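Local coordinates for Serine/threonine-protein kinase Tel1 (Chaetomium thermophilum, PDB 6SKY) that probably acts as a DNA damage sensor, a serine/threonine kinase that uses ATP to switch on checkpoint signalling after genotoxic stress, at residues I2130-R2134 against L2167-F2172. Numbering follows the deposited sequence.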
loop_
_atom_site.group_PDB
_atom_site.type_symbol
_atom_site.label_atom_id
_atom_site.label_comp_id
_atom_site.label_asym_id
_atom_site.label_seq_id
_atom_site.Cartn_x
_atom_site.Cartn_y
_atom_site.Cartn_z
ATOM N N ILE A 2130 -1.887 -21.149 -19.528
ATOM C CA ILE A 2130 -1.026 -21.503 -20.649
ATOM C C ILE A 2130 0.440 -21.389 -20.265
ATOM O O ILE A 2130 1.255 -22.242 -20.624
ATOM C CB ILE A 2130 -1.361 -20.628 -21.867
ATOM C CG1 ILE A 2130 -2.760 -20.938 -22.364
ATOM C CG2 ILE A 2130 -0.385 -20.862 -22.974
ATOM C CD1 ILE A 2130 -3.156 -20.111 -23.531
ATOM N N LEU A 2131 0.800 -20.355 -19.513
ATOM C CA LEU A 2131 2.207 -20.135 -19.213
ATOM C C LEU A 2131 2.738 -21.152 -18.212
ATOM O O LEU A 2131 3.886 -21.600 -18.326
ATOM C CB LEU A 2131 2.407 -18.716 -18.709
ATOM C CG LEU A 2131 2.337 -17.632 -19.773
ATOM C CD1 LEU A 2131 2.588 -16.301 -19.144
ATOM C CD2 LEU A 2131 3.337 -17.887 -20.849
ATOM N N SER A 2132 1.925 -21.541 -17.230
ATOM C CA SER A 2132 2.367 -22.572 -16.299
ATOM C C SER A 2132 2.547 -23.908 -17.000
ATOM O O SER A 2132 3.541 -24.615 -16.766
ATOM C CB SER A 2132 1.378 -22.710 -15.157
ATOM O OG SER A 2132 0.242 -23.411 -15.586
ATOM N N CYS A 2133 1.607 -24.275 -17.871
ATOM C CA CYS A 2133 1.777 -25.518 -18.611
ATOM C C CYS A 2133 2.998 -25.465 -19.519
ATOM O O CYS A 2133 3.678 -26.474 -19.703
ATOM C CB CYS A 2133 0.523 -25.834 -19.408
ATOM S SG CYS A 2133 -0.808 -26.502 -18.425
ATOM N N ARG A 2134 3.297 -24.302 -20.094
ATOM C CA ARG A 2134 4.477 -24.183 -20.944
ATOM C C ARG A 2134 5.756 -24.370 -20.147
ATOM O O ARG A 2134 6.723 -24.964 -20.634
ATOM C CB ARG A 2134 4.479 -22.829 -21.638
ATOM C CG ARG A 2134 5.635 -22.619 -22.564
ATOM C CD ARG A 2134 5.798 -21.168 -22.894
ATOM N NE ARG A 2134 4.712 -20.670 -23.723
ATOM C CZ ARG A 2134 4.592 -19.407 -24.105
ATOM N NH1 ARG A 2134 3.578 -19.037 -24.861
ATOM N NH2 ARG A 2134 5.488 -18.515 -23.728
ATOM N N LEU A 2167 10.839 -15.080 -20.938
ATOM C CA LEU A 2167 9.676 -14.559 -21.651
ATOM C C LEU A 2167 8.439 -14.533 -20.758
ATOM O O LEU A 2167 7.715 -13.526 -20.687
ATOM C CB LEU A 2167 9.456 -15.421 -22.885
ATOM C CG LEU A 2167 8.430 -15.148 -23.963
ATOM C CD1 LEU A 2167 8.662 -13.808 -24.585
ATOM C CD2 LEU A 2167 8.597 -16.232 -24.983
ATOM N N SER A 2168 8.180 -15.637 -20.058
ATOM C CA SER A 2168 7.046 -15.663 -19.143
ATOM C C SER A 2168 7.191 -14.629 -18.044
ATOM O O SER A 2168 6.190 -14.116 -17.547
ATOM C CB SER A 2168 6.885 -17.045 -18.527
ATOM O OG SER A 2168 6.611 -18.013 -19.514
ATOM N N SER A 2169 8.419 -14.317 -17.640
ATOM C CA SER A 2169 8.604 -13.334 -16.579
ATOM C C SER A 2169 8.256 -11.931 -17.055
ATOM O O SER A 2169 7.656 -11.152 -16.307
ATOM C CB SER A 2169 10.029 -13.384 -16.055
ATOM O OG SER A 2169 10.910 -12.817 -16.996
ATOM N N ASP A 2170 8.602 -11.593 -18.296
ATOM C CA ASP A 2170 8.109 -10.337 -18.871
ATOM C C ASP A 2170 6.585 -10.275 -18.846
ATOM O O ASP A 2170 5.987 -9.280 -18.397
ATOM C CB ASP A 2170 8.599 -10.172 -20.304
ATOM C CG ASP A 2170 10.085 -10.314 -20.429
ATOM O OD1 ASP A 2170 10.762 -10.428 -19.393
ATOM O OD2 ASP A 2170 10.585 -10.324 -21.570
ATOM N N ILE A 2171 5.935 -11.332 -19.341
ATOM C CA ILE A 2171 4.474 -11.324 -19.411
ATOM C C ILE A 2171 3.868 -11.166 -18.024
ATOM O O ILE A 2171 2.965 -10.354 -17.816
ATOM C CB ILE A 2171 3.949 -12.590 -20.103
ATOM C CG1 ILE A 2171 4.474 -12.672 -21.522
ATOM C CG2 ILE A 2171 2.461 -12.566 -20.142
ATOM C CD1 ILE A 2171 4.300 -14.005 -22.136
ATOM N N PHE A 2172 4.344 -11.945 -17.056
ATOM C CA PHE A 2172 3.809 -11.861 -15.703
ATOM C C PHE A 2172 4.088 -10.517 -15.068
ATOM O O PHE A 2172 3.345 -10.087 -14.185
ATOM C CB PHE A 2172 4.393 -12.963 -14.829
ATOM C CG PHE A 2172 3.764 -14.294 -15.039
ATOM C CD1 PHE A 2172 2.401 -14.422 -15.087
ATOM C CD2 PHE A 2172 4.538 -15.417 -15.201
ATOM C CE1 PHE A 2172 1.825 -15.639 -15.288
ATOM C CE2 PHE A 2172 3.967 -16.633 -15.402
ATOM C CZ PHE A 2172 2.609 -16.747 -15.446
#
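An alpha solenoid grows by laying antiparallel helices side by side, and the FAT domain of Tel1 shows how one such pairing is packed. The segments 2130-2134 and 2167-2172, on helices 2124-2143 and 2154-2174, run at 161° to each other, their axes 11.0 Å apart at closest, a spacing into which Leu2131 reaches from the first helix. Followed along 2167-2172, the interface opens with Leu2167, whose CD2 lies 4.1 Å from NH2 of Arg2134. The arginine reaches across toward the second helix, and its guanidinium makes a cation-pi interaction with Phe2112 of the neighbouring helix 2102-2119. One residue on, Ser2168 marks the closest backbone approach, its CA 6.6 Å from that of Leu2131. A small residue suits this spot: its hydroxyl is turned back to the carbonyl of Gly2164, one helical turn earlier, which leaves the polar atom satisfied while Leu2131 CD2 packs 3.5 Å from Ser2168 OG. The next turn brings Ile2171 and Phe2172 back to the interface; the Phe2172 side chain also touches Leu2184 of helix 2178-2189. Leu2131, the residue with the largest covered area in the contact, packs against both. Its CD1 touches CG2 of Ile2171 at 3.9 Å and makes a CH-pi contact over the face of the Phe2172 ring, 4.0 Å from the centroid and 22° off the normal.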